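Local coordinates for protein discoidin-2 (PDB 2VMD) that binds galactose and N-acetylgalactosamine as a trimeric, calcium-containing lectin and may take part in spore coat formation, at residues 181-186 against 235-240; 208-213 against 241-246; 217-222 against 246-251. One frame throughout, in Å; residues are numbered along the deposited sequence.

Contact 1: residues 181-186 against 235-240; sequences GSRTIV and FITWGN. With MBG (methyl beta-D-galactopyranoside), chain D.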
loop_
_atom_site.group_PDB
_atom_site.type_symbol
_atom_site.label_atom_id
_atom_site.label_comp_id
_atom_site.label_asym_id
_atom_site.label_seq_id
_atom_site.Cartn_x
_atom_site.Cartn_y
_atom_site.Cartn_z
ATOM N N GLY A 181 4.204 -28.589 40.376
ATOM C CA GLY A 181 2.937 -27.877 40.177
ATOM C C GLY A 181 3.117 -26.790 39.120
ATOM O O GLY A 181 4.206 -26.691 38.520
ATOM N N SER A 182 2.066 -26.000 38.895
ATOM C CA SER A 182 2.087 -24.893 37.919
ATOM C C SER A 182 3.191 -23.911 38.236
ATOM O O SER A 182 3.225 -23.320 39.329
ATOM C CB SER A 182 0.789 -24.117 37.916
ATOM O OG SER A 182 -0.306 -24.928 37.507
ATOM N N ARG A 183 4.101 -23.747 37.282
ATOM C CA ARG A 183 5.219 -22.820 37.445
ATOM C C ARG A 183 5.404 -22.006 36.165
ATOM O O ARG A 183 5.308 -22.518 35.073
ATOM C CB ARG A 183 6.506 -23.564 37.801
ATOM C CG ARG A 183 6.442 -24.309 39.131
ATOM C CD ARG A 183 7.453 -25.427 39.190
ATOM N NE ARG A 183 6.884 -26.602 38.538
ATOM C CZ ARG A 183 7.513 -27.341 37.617
ATOM N NH1 ARG A 183 8.761 -27.066 37.279
ATOM N NH2 ARG A 183 6.901 -28.383 37.069
ATOM N N THR A 184 5.655 -20.713 36.323
ATOM C CA THR A 184 5.770 -19.836 35.150
ATOM C C THR A 184 6.936 -18.891 35.363
ATOM O O THR A 184 7.363 -18.642 36.490
ATOM C CB THR A 184 4.516 -18.983 34.929
ATOM O OG1 THR A 184 4.324 -18.128 36.059
ATOM C CG2 THR A 184 3.285 -19.823 34.728
ATOM N N ILE A 185 7.463 -18.385 34.271
ATOM C CA ILE A 185 8.300 -17.217 34.330
ATOM C C ILE A 185 7.922 -16.317 33.159
ATOM O O ILE A 185 7.479 -16.796 32.103
ATOM C CB ILE A 185 9.813 -17.527 34.368
ATOM C CG1 ILE A 185 10.558 -16.220 34.628
ATOM C CG2 ILE A 185 10.280 -18.181 33.080
ATOM C CD1 ILE A 185 11.990 -16.350 35.055
ATOM N N VAL A 186 8.044 -15.014 33.383
ATOM C CA VAL A 186 7.658 -14.033 32.386
ATOM C C VAL A 186 8.915 -13.341 31.891
ATOM O O VAL A 186 9.716 -12.853 32.694
ATOM C CB VAL A 186 6.662 -12.993 32.954
ATOM C CG1 VAL A 186 6.362 -11.935 31.930
ATOM C CG2 VAL A 186 5.364 -13.652 33.374
ATOM N N PHE A 235 6.326 -18.159 30.002
ATOM C CA PHE A 235 6.751 -19.564 29.820
ATOM C C PHE A 235 6.122 -20.353 30.953
ATOM O O PHE A 235 6.187 -19.897 32.110
ATOM C CB PHE A 235 8.280 -19.682 29.891
ATOM C CG PHE A 235 9.004 -18.955 28.781
ATOM C CD1 PHE A 235 9.425 -19.640 27.658
ATOM C CD2 PHE A 235 9.242 -17.579 28.861
ATOM C CE1 PHE A 235 10.084 -18.991 26.630
ATOM C CE2 PHE A 235 9.894 -16.904 27.824
ATOM C CZ PHE A 235 10.325 -17.632 26.697
ATOM N N ILE A 236 5.506 -21.500 30.632
ATOM C CA ILE A 236 4.691 -22.256 31.605
ATOM C C ILE A 236 5.050 -23.756 31.603
ATOM O O ILE A 236 5.208 -24.360 30.530
ATOM C CB ILE A 236 3.181 -22.153 31.294
ATOM C CG1 ILE A 236 2.760 -20.688 31.071
ATOM C CG2 ILE A 236 2.366 -22.798 32.439
ATOM C CD1 ILE A 236 1.367 -20.531 30.380
ATOM N N THR A 237 5.238 -24.335 32.789
ATOM C CA THR A 237 5.283 -25.790 32.924
ATOM C C THR A 237 4.402 -26.175 34.102
ATOM O O THR A 237 3.989 -25.305 34.850
ATOM C CB THR A 237 6.718 -26.389 32.996
ATOM O OG1 THR A 237 6.660 -27.808 32.768
ATOM C CG2 THR A 237 7.446 -26.097 34.305
ATOM N N TRP A 238 4.053 -27.452 34.212
ATOM C CA TRP A 238 3.228 -27.891 35.345
ATOM C C TRP A 238 3.538 -29.362 35.637
ATOM O O TRP A 238 4.525 -29.887 35.103
ATOM C CB TRP A 238 1.734 -27.545 35.142
ATOM C CG TRP A 238 1.101 -28.244 33.960
ATOM C CD1 TRP A 238 0.219 -29.289 34.008
ATOM C CD2 TRP A 238 1.280 -27.926 32.566
ATOM N NE1 TRP A 238 -0.165 -29.652 32.725
ATOM C CE2 TRP A 238 0.454 -28.819 31.822
ATOM C CE3 TRP A 238 2.021 -26.957 31.871
ATOM C CZ2 TRP A 238 0.409 -28.805 30.405
ATOM C CZ3 TRP A 238 1.963 -26.928 30.473
ATOM C CH2 TRP A 238 1.167 -27.863 29.748
ATOM N N GLY A 239 2.751 -30.011 36.489
ATOM C CA GLY A 239 3.201 -31.256 37.119
ATOM C C GLY A 239 4.603 -31.083 37.693
ATOM O O GLY A 239 4.892 -30.064 38.325
ATOM N N ASN A 240 5.473 -32.063 37.461
ATOM C CA ASN A 240 6.828 -31.996 37.975
ATOM C C ASN A 240 7.905 -31.889 36.888
ATOM O O ASN A 240 9.042 -32.272 37.115
ATOM C CB ASN A 240 7.104 -33.198 38.896
ATOM C CG ASN A 240 6.231 -33.186 40.148
ATOM O OD1 ASN A 240 5.948 -32.122 40.732
ATOM N ND2 ASN A 240 5.795 -34.367 40.568
HETATM C C1 MBG D . -2.171 -34.134 34.633
HETATM C C2 MBG D . -1.917 -32.744 34.013
HETATM C C3 MBG D . -2.316 -32.778 32.544
HETATM C C4 MBG D . -1.580 -33.911 31.814
HETATM C C5 MBG D . -1.797 -35.225 32.581
HETATM C C6 MBG D . -1.040 -36.374 31.928
HETATM C C7 MBG D . -1.000 -33.166 36.501
HETATM O O1 MBG D . -1.928 -34.197 36.057
HETATM O O2 MBG D . -2.651 -31.685 34.639
HETATM O O3 MBG D . -2.081 -31.490 31.953
HETATM O O4 MBG D . -0.176 -33.607 31.736
HETATM O O5 MBG D . -1.344 -35.110 33.933
HETATM O O6 MBG D . -1.501 -37.616 32.482
#
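The carbonyl oxygen Gly-239 O is gripped by two donors from the other segment. Gly-181 N donates a hydrogen bond to Gly-239 O at 2.6 Å. Arg-183 NH2 reaches Gly-239 O at 2.9 Å. The two come from opposite faces of the carbonyl plane. The arginine stands well above that plane, not on a lone pair, and the N-H...O angle is 142°. A second bond holds the guanidinium: Arg-183 NE donates to Gly-181 O at 2.7 Å, within its own segment. The arginine chain is bent at chi3 (-84°), and this folds its end back toward the turn. The methyl Thr-237 CG2 sits under one face of the guanidinium, toward its rim, 3.4 Å from Arg-183 NH1. Thr-237 OG1 bonds to Arg-218 O on the adjoining strand 216-224.

Below the turn the two strands form an antiparallel ladder. Arg-183 and Thr-237 make a hydrogen-bonded pair, and so do Ile-185 and Phe-235. Between them Thr-184 and Ile-236 are a non-hydrogen-bonded pair. Their side chains run alongside each other on the face opposite to Arg-183 and Thr-237, with Thr-184 CG2 3.8 Å from Ile-236 CG1. Ile-185 CG2 passes Phe-235 CB at 4.1 Å. The carbonyl Ile-185 O lies at the edge of the Phe-235 ring.

Past the ladder Trp-238 turns its indole to the sugar. Its CB packs on Ser-182 CA. Its NE1 gives a nearly straight bond (170°) to O3 of a methyl beta-D-galactopyranoside, 2.8 Å away. Arg-218 of the same chain and Asp-209 of the second subunit bind the same sugar. In the H-type lectin beta-sandwich, the contact pairs strand 183-190, outermost within this chain, with the central strand 230-237, whose following loop carries Trp-238 of the carbohydrate site.

Contact 2: residues 208-213 against 241-246; sequences VDAHTD and NAVYDL. With MBG (methyl beta-D-galactopyranoside), chain B.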
loop_
_atom_site.group_PDB
_atom_site.type_symbol
_atom_site.label_atom_id
_atom_site.label_comp_id
_atom_site.label_asym_id
_atom_site.label_seq_id
_atom_site.Cartn_x
_atom_site.Cartn_y
_atom_site.Cartn_z
ATOM N N VAL A 208 13.348 -26.691 22.454
ATOM C CA VAL A 208 12.938 -27.356 23.680
ATOM C C VAL A 208 14.153 -28.034 24.320
ATOM O O VAL A 208 14.857 -28.829 23.663
ATOM C CB VAL A 208 11.812 -28.400 23.416
ATOM C CG1 VAL A 208 11.582 -29.314 24.654
ATOM C CG2 VAL A 208 10.540 -27.689 23.037
ATOM N N ASP A 209 14.397 -27.667 25.578
ATOM C CA ASP A 209 15.385 -28.322 26.448
ATOM C C ASP A 209 14.673 -28.574 27.775
ATOM O O ASP A 209 14.653 -27.705 28.676
ATOM C CB ASP A 209 16.587 -27.410 26.635
ATOM C CG ASP A 209 17.758 -28.091 27.299
ATOM O OD1 ASP A 209 17.622 -29.255 27.753
ATOM O OD2 ASP A 209 18.835 -27.423 27.394
ATOM N N ALA A 210 14.067 -29.747 27.883
ATOM C CA ALA A 210 13.159 -30.025 28.999
ATOM C C ALA A 210 13.188 -31.503 29.391
ATOM O O ALA A 210 13.405 -32.390 28.549
ATOM C CB ALA A 210 11.738 -29.593 28.642
ATOM N N HIS A 211 12.900 -31.760 30.655
ATOM C CA HIS A 211 12.819 -33.125 31.161
ATOM C C HIS A 211 11.360 -33.557 31.304
ATOM O O HIS A 211 10.516 -32.792 31.792
ATOM C CB HIS A 211 13.522 -33.218 32.518
ATOM C CG HIS A 211 14.020 -34.592 32.851
ATOM N ND1 HIS A 211 15.242 -35.066 32.412
ATOM C CD2 HIS A 211 13.461 -35.601 33.560
ATOM C CE1 HIS A 211 15.416 -36.304 32.851
ATOM N NE2 HIS A 211 14.349 -36.654 33.542
ATOM N N THR A 212 11.066 -34.781 30.857
ATOM C CA THR A 212 9.766 -35.420 31.116
ATOM C C THR A 212 9.553 -35.691 32.607
ATOM O O THR A 212 10.496 -35.731 33.394
ATOM C CB THR A 212 9.568 -36.730 30.264
ATOM O OG1 THR A 212 10.585 -37.688 30.594
ATOM C CG2 THR A 212 9.652 -36.411 28.770
ATOM N N ASP A 213 8.295 -35.835 32.994
ATOM C CA ASP A 213 7.910 -36.142 34.351
ATOM C C ASP A 213 7.159 -37.465 34.260
ATOM O O ASP A 213 5.986 -37.506 33.826
ATOM C CB ASP A 213 7.001 -35.038 34.898
ATOM C CG ASP A 213 6.245 -35.452 36.170
ATOM O OD1 ASP A 213 6.750 -36.360 36.886
ATOM O OD2 ASP A 213 5.151 -34.853 36.451
ATOM N N ASN A 241 7.564 -31.330 35.727
ATOM C CA ASN A 241 8.572 -31.200 34.663
ATOM C C ASN A 241 9.583 -30.150 35.022
ATOM O O ASN A 241 9.243 -29.165 35.679
ATOM C CB ASN A 241 7.946 -30.843 33.339
ATOM C CG ASN A 241 7.094 -31.945 32.787
ATOM O OD1 ASN A 241 5.961 -32.123 33.221
ATOM N ND2 ASN A 241 7.616 -32.667 31.782
ATOM N N ALA A 242 10.816 -30.386 34.585
ATOM C CA ALA A 242 11.940 -29.472 34.721
ATOM C C ALA A 242 12.268 -28.974 33.321
ATOM O O ALA A 242 12.682 -29.749 32.468
ATOM C CB ALA A 242 13.123 -30.202 35.332
ATOM N N VAL A 243 12.021 -27.693 33.078
ATOM C CA VAL A 243 12.292 -27.086 31.770
ATOM C C VAL A 243 13.583 -26.303 31.933
ATOM O O VAL A 243 13.624 -25.358 32.724
ATOM C CB VAL A 243 11.144 -26.162 31.331
ATOM C CG1 VAL A 243 11.515 -25.418 30.020
ATOM C CG2 VAL A 243 9.808 -26.933 31.212
ATOM N N TYR A 244 14.606 -26.716 31.181
ATOM C CA TYR A 244 15.952 -26.125 31.184
ATOM C C TYR A 244 16.004 -24.849 30.337
ATOM O O TYR A 244 16.532 -23.813 30.801
ATOM C CB TYR A 244 16.979 -27.145 30.710
ATOM C CG TYR A 244 18.445 -26.815 30.949
ATOM C CD1 TYR A 244 19.139 -27.391 32.017
ATOM C CD2 TYR A 244 19.141 -25.959 30.085
ATOM C CE1 TYR A 244 20.487 -27.095 32.235
ATOM C CE2 TYR A 244 20.482 -25.676 30.281
ATOM C CZ TYR A 244 21.149 -26.241 31.357
ATOM O OH TYR A 244 22.498 -25.948 31.540
ATOM N N ASP A 245 15.403 -24.894 29.148
ATOM C CA ASP A 245 15.220 -23.685 28.327
ATOM C C ASP A 245 14.131 -23.926 27.306
ATOM O O ASP A 245 13.913 -25.072 26.898
ATOM C CB ASP A 245 16.529 -23.347 27.598
ATOM C CG ASP A 245 16.647 -21.852 27.188
ATOM O OD1 ASP A 245 15.856 -20.988 27.646
ATOM O OD2 ASP A 245 17.585 -21.542 26.417
ATOM N N LEU A 246 13.503 -22.835 26.842
ATOM C CA LEU A 246 12.540 -22.881 25.742
ATOM C C LEU A 246 12.792 -21.601 24.948
ATOM O O LEU A 246 13.155 -20.578 25.544
ATOM C CB LEU A 246 11.092 -22.850 26.275
ATOM C CG LEU A 246 10.407 -24.082 26.874
ATOM C CD1 LEU A 246 9.051 -23.711 27.581
ATOM C CD2 LEU A 246 10.237 -25.180 25.847
HETATM C C1 MBG B . 23.113 -30.673 29.904
HETATM C C2 MBG B . 22.789 -29.935 28.588
HETATM C C3 MBG B . 21.672 -28.932 28.847
HETATM C C4 MBG B . 20.454 -29.633 29.463
HETATM C C5 MBG B . 20.907 -30.435 30.693
HETATM C C6 MBG B . 19.744 -31.197 31.313
HETATM C C7 MBG B . 24.464 -32.029 28.442
HETATM O O1 MBG B . 24.234 -31.580 29.811
HETATM O O2 MBG B . 23.899 -29.218 28.036
HETATM O O3 MBG B . 21.359 -28.240 27.627
HETATM O O4 MBG B . 19.852 -30.507 28.493
HETATM O O5 MBG B . 21.918 -31.386 30.341
HETATM O O6 MBG B . 20.133 -31.683 32.606
HETATM O O HOH W 1 11.292 -33.412 35.042
#
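Asp-209 and Tyr-244 stand side by side and point the same way, with carboxylate and ring planes 30° apart. Asp-209 OD2 comes within 3.1 Å of Tyr-244 CD2, obliquely to the ring. Both side chains have CG opposite the backbone N (chi1 -169° in Asp-209, -166° in Tyr-244), which carries them to the same sugar. The carboxylate takes two hydroxyls of a methyl beta-D-galactopyranoside. O4 of the sugar donates to Asp-209 OD1 at 2.7 Å, and its O3 donates to Asp-209 OD2. One face of the phenol ring packs on the C3-C4-C5 side of the sugar, with C4 over the ring centre and 3.6 Å from Tyr-244 CD1. Gln-216 of the third subunit also bonds to Asp-209 OD1. Arg-174 makes a cation-pi contact with Tyr-244.

The backbone explains the pairing. Asp-209 O accepts from two successive amides, Tyr-244 N at 2.7 Å and Asp-245 N at 2.9 Å. Both donors lie in its carbonyl plane. This shifts the antiparallel register by one residue. Tyr-244 is the extra residue, and its side chain leaves the backbone on the side of the aspartate.

The opposite face of the sheet is apolar. Val-208 CG2 lies alongside Leu-246 CD2 at 3.8 Å. Ala-210 CB meets Val-243 CG2 more loosely.

At the far end Asn-241 reaches across. Its ND2 uses an in-plane lone pair of His-211 O at 2.9 Å, and also bonds to Gln-216 O of the same chain. Its OD1 accepts from Arg-218 NH1 and lies beside Asp-213 CB.

Arg-218 and Trp-238 of the third subunit bind the same galactoside. The antiparallel ladder carries a classic beta bulge, which sets Asp-209 and Tyr-244 at a galactose site shared between subunits.

Contact 3: residues 217-222 against 246-251; sequences MRWEGK and LTFDYV. With MBG (methyl beta-D-galactopyranoside), chain D.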
loop_
_atom_site.group_PDB
_atom_site.type_symbol
_atom_site.label_atom_id
_atom_site.label_comp_id
_atom_site.label_asym_id
_atom_site.label_seq_id
_atom_site.Cartn_x
_atom_site.Cartn_y
_atom_site.Cartn_z
ATOM N N MET A 217 5.651 -34.909 28.839
ATOM C CA MET A 217 6.225 -33.588 28.537
ATOM C C MET A 217 5.129 -32.528 28.684
ATOM O O MET A 217 3.999 -32.727 28.212
ATOM C CB MET A 217 6.817 -33.541 27.125
ATOM C CG MET A 217 7.296 -32.160 26.738
ATOM S SD MET A 217 8.708 -31.734 27.751
ATOM C CE MET A 217 9.946 -32.690 26.875
ATOM N N ARG A 218 5.451 -31.448 29.391
ATOM C CA ARG A 218 4.521 -30.336 29.622
ATOM C C ARG A 218 5.248 -28.997 29.446
ATOM O O ARG A 218 6.122 -28.648 30.251
ATOM C CB ARG A 218 3.923 -30.424 31.015
ATOM C CG ARG A 218 3.201 -31.724 31.311
ATOM C CD ARG A 218 2.667 -31.683 32.740
ATOM N NE ARG A 218 1.955 -32.899 33.112
ATOM C CZ ARG A 218 2.469 -33.870 33.855
ATOM N NH1 ARG A 218 3.708 -33.759 34.313
ATOM N NH2 ARG A 218 1.723 -34.928 34.185
ATOM N N TRP A 219 4.914 -28.258 28.393
ATOM C CA TRP A 219 5.465 -26.896 28.231
ATOM C C TRP A 219 4.435 -26.091 27.456
ATOM O O TRP A 219 3.620 -26.643 26.678
ATOM C CB TRP A 219 6.908 -26.833 27.623
ATOM C CG TRP A 219 7.062 -27.380 26.209
ATOM C CD1 TRP A 219 7.571 -28.584 25.862
ATOM C CD2 TRP A 219 6.684 -26.739 24.981
ATOM N NE1 TRP A 219 7.523 -28.749 24.504
ATOM C CE2 TRP A 219 6.980 -27.633 23.937
ATOM C CE3 TRP A 219 6.119 -25.496 24.665
ATOM C CZ2 TRP A 219 6.766 -27.321 22.595
ATOM C CZ3 TRP A 219 5.894 -25.183 23.347
ATOM C CH2 TRP A 219 6.215 -26.096 22.312
ATOM N N GLU A 220 4.426 -24.807 27.724
ATOM C CA GLU A 220 3.565 -23.899 27.002
ATOM C C GLU A 220 4.165 -22.507 27.006
ATOM O O GLU A 220 4.872 -22.136 27.935
ATOM C CB GLU A 220 2.199 -23.867 27.664
ATOM C CG GLU A 220 1.184 -23.096 26.886
ATOM C CD GLU A 220 -0.189 -23.192 27.462
ATOM O OE1 GLU A 220 -0.369 -23.836 28.522
ATOM O OE2 GLU A 220 -1.117 -22.617 26.844
ATOM N N GLY A 221 3.880 -21.736 25.960
ATOM C CA GLY A 221 4.253 -20.325 25.915
ATOM C C GLY A 221 2.981 -19.547 25.635
ATOM O O GLY A 221 2.092 -20.032 24.943
ATOM N N LYS A 222 2.882 -18.341 26.197
ATOM C CA LYS A 222 1.730 -17.464 25.967
ATOM C C LYS A 222 2.285 -16.060 25.822
ATOM O O LYS A 222 3.129 -15.658 26.625
ATOM C CB LYS A 222 0.770 -17.471 27.176
ATOM C CG LYS A 222 -0.374 -18.448 27.040
ATOM C CD LYS A 222 -1.349 -18.494 28.262
ATOM C CE LYS A 222 -2.332 -19.679 28.048
ATOM N NZ LYS A 222 -3.336 -19.980 29.141
ATOM N N LEU A 246 13.503 -22.835 26.842
ATOM C CA LEU A 246 12.540 -22.881 25.742
ATOM C C LEU A 246 12.792 -21.601 24.948
ATOM O O LEU A 246 13.155 -20.578 25.544
ATOM C CB LEU A 246 11.092 -22.850 26.275
ATOM C CG LEU A 246 10.407 -24.082 26.874
ATOM C CD1 LEU A 246 9.051 -23.711 27.581
ATOM C CD2 LEU A 246 10.237 -25.180 25.847
ATOM N N THR A 247 12.691 -21.661 23.623
ATOM C CA THR A 247 12.803 -20.439 22.776
ATOM C C THR A 247 11.584 -20.352 21.836
ATOM O O THR A 247 11.228 -21.357 21.220
ATOM C CB THR A 247 14.097 -20.446 21.920
ATOM O OG1 THR A 247 15.240 -20.616 22.773
ATOM C CG2 THR A 247 14.265 -19.134 21.068
ATOM N N PHE A 248 10.998 -19.150 21.727
ATOM C CA PHE A 248 9.923 -18.833 20.780
ATOM C C PHE A 248 10.377 -17.726 19.820
ATOM O O PHE A 248 11.041 -16.763 20.242
ATOM C CB PHE A 248 8.683 -18.356 21.525
ATOM C CG PHE A 248 7.982 -19.430 22.285
ATOM C CD1 PHE A 248 6.974 -20.185 21.683
ATOM C CD2 PHE A 248 8.329 -19.717 23.610
ATOM C CE1 PHE A 248 6.327 -21.208 22.391
ATOM C CE2 PHE A 248 7.667 -20.736 24.321
ATOM C CZ PHE A 248 6.675 -21.471 23.705
ATOM N N ASP A 249 10.036 -17.872 18.540
ATOM C CA ASP A 249 10.007 -16.730 17.612
ATOM C C ASP A 249 8.639 -16.120 17.766
ATOM O O ASP A 249 7.647 -16.842 17.965
ATOM C CB ASP A 249 10.207 -17.183 16.160
ATOM C CG ASP A 249 11.664 -17.120 15.719
ATOM O OD1 ASP A 249 12.491 -16.505 16.449
ATOM O OD2 ASP A 249 11.983 -17.695 14.653
ATOM N N TYR A 250 8.556 -14.793 17.665
ATOM C CA TYR A 250 7.236 -14.179 17.682
ATOM C C TYR A 250 7.031 -13.351 16.424
ATOM O O TYR A 250 8.002 -12.854 15.865
ATOM C CB TYR A 250 7.059 -13.305 18.910
ATOM C CG TYR A 250 7.801 -11.968 18.900
ATOM C CD1 TYR A 250 7.253 -10.834 18.261
ATOM C CD2 TYR A 250 9.011 -11.814 19.567
ATOM C CE1 TYR A 250 7.919 -9.594 18.278
ATOM C CE2 TYR A 250 9.668 -10.596 19.596
ATOM C CZ TYR A 250 9.123 -9.486 18.943
ATOM O OH TYR A 250 9.801 -8.276 18.982
ATOM N N VAL A 251 5.772 -13.242 15.994
ATOM C CA VAL A 251 5.387 -12.332 14.909
ATOM C C VAL A 251 4.303 -11.391 15.437
ATOM O O VAL A 251 3.203 -11.828 15.778
ATOM C CB VAL A 251 4.924 -13.107 13.644
ATOM C CG1 VAL A 251 4.543 -12.126 12.503
ATOM C CG2 VAL A 251 6.041 -14.046 13.157
HETATM C C1 MBG D . -2.171 -34.134 34.633
HETATM C C2 MBG D . -1.917 -32.744 34.013
HETATM C C3 MBG D . -2.316 -32.778 32.544
HETATM C C4 MBG D . -1.580 -33.911 31.814
HETATM C C5 MBG D . -1.797 -35.225 32.581
HETATM C C6 MBG D . -1.040 -36.374 31.928
HETATM C C7 MBG D . -1.000 -33.166 36.501
HETATM O O1 MBG D . -1.928 -34.197 36.057
HETATM O O2 MBG D . -2.651 -31.685 34.639
HETATM O O3 MBG D . -2.081 -31.490 31.953
HETATM O O4 MBG D . -0.176 -33.607 31.736
HETATM O O5 MBG D . -1.344 -35.110 33.933
HETATM O O6 MBG D . -1.501 -37.616 32.482
#
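Leu-246 and Phe-248 meet Trp-219 and Gly-221 in the core of the H-type lectin beta-sandwich. The two strands belong to facing sheets. Their axes run 8.9 Å apart at closest, at 34°, and no hydrogen bond links them.

Leu-246 comes first. Its CD2 sits over one face of the Trp-219 indole, 4.1 Å from the centroid of the five-membered ring, a CH-pi contact. Its other methyl, CD1, reaches Trp-219 CB at 3.8 Å. Val-208 of its own chain and Val-208 of the second subunit also touch the indole.

Two residues on, Phe-248 points inward again. Its CZ meets Trp-219 CZ3 at 3.8 Å, the two side chains crossing at a slant. The same CZ presses on the backbone of Gly-221, where no side chain stands between ring and strand. Phe-248 CZ is 3.5 Å from Gly-221 CA.

Arg-218, next to Trp-219, serves the sugar instead. Its chain is extended from CG to NE. The galactoside lies at the guanidinium edge. Arg-218 NH2 bonds to sugar O5 at 3.1 Å, and Arg-218 NE bonds to sugar O4 at 2.6 Å.

In the fold
The three contacts lie 10 to 12 Å apart, centre to centre, at the sugar-binding end of the lectin-like region. Contact 1 belongs to one sheet of the sandwich and contact 2 to the other. Contact 3 spans the two. Phe-235 CE1 of contact 1 packs 3.6 Å from Phe-248 CD2 of contact 3. Contacts 2 and 3 share Leu-246. Arg-183 NH1 bonds to Asn-241 O at 2.7 Å and ties contact 1 to contact 2. Asp-213 OD2 makes a salt bridge of 2.8 Å with Arg-218 NH1, which probably helps to position the sugar-binding arginine. Contacts 1 and 3 bind one galactoside, with Asp-209 of the second subunit; contact 2 binds another with Arg-218 and Trp-238 of the third.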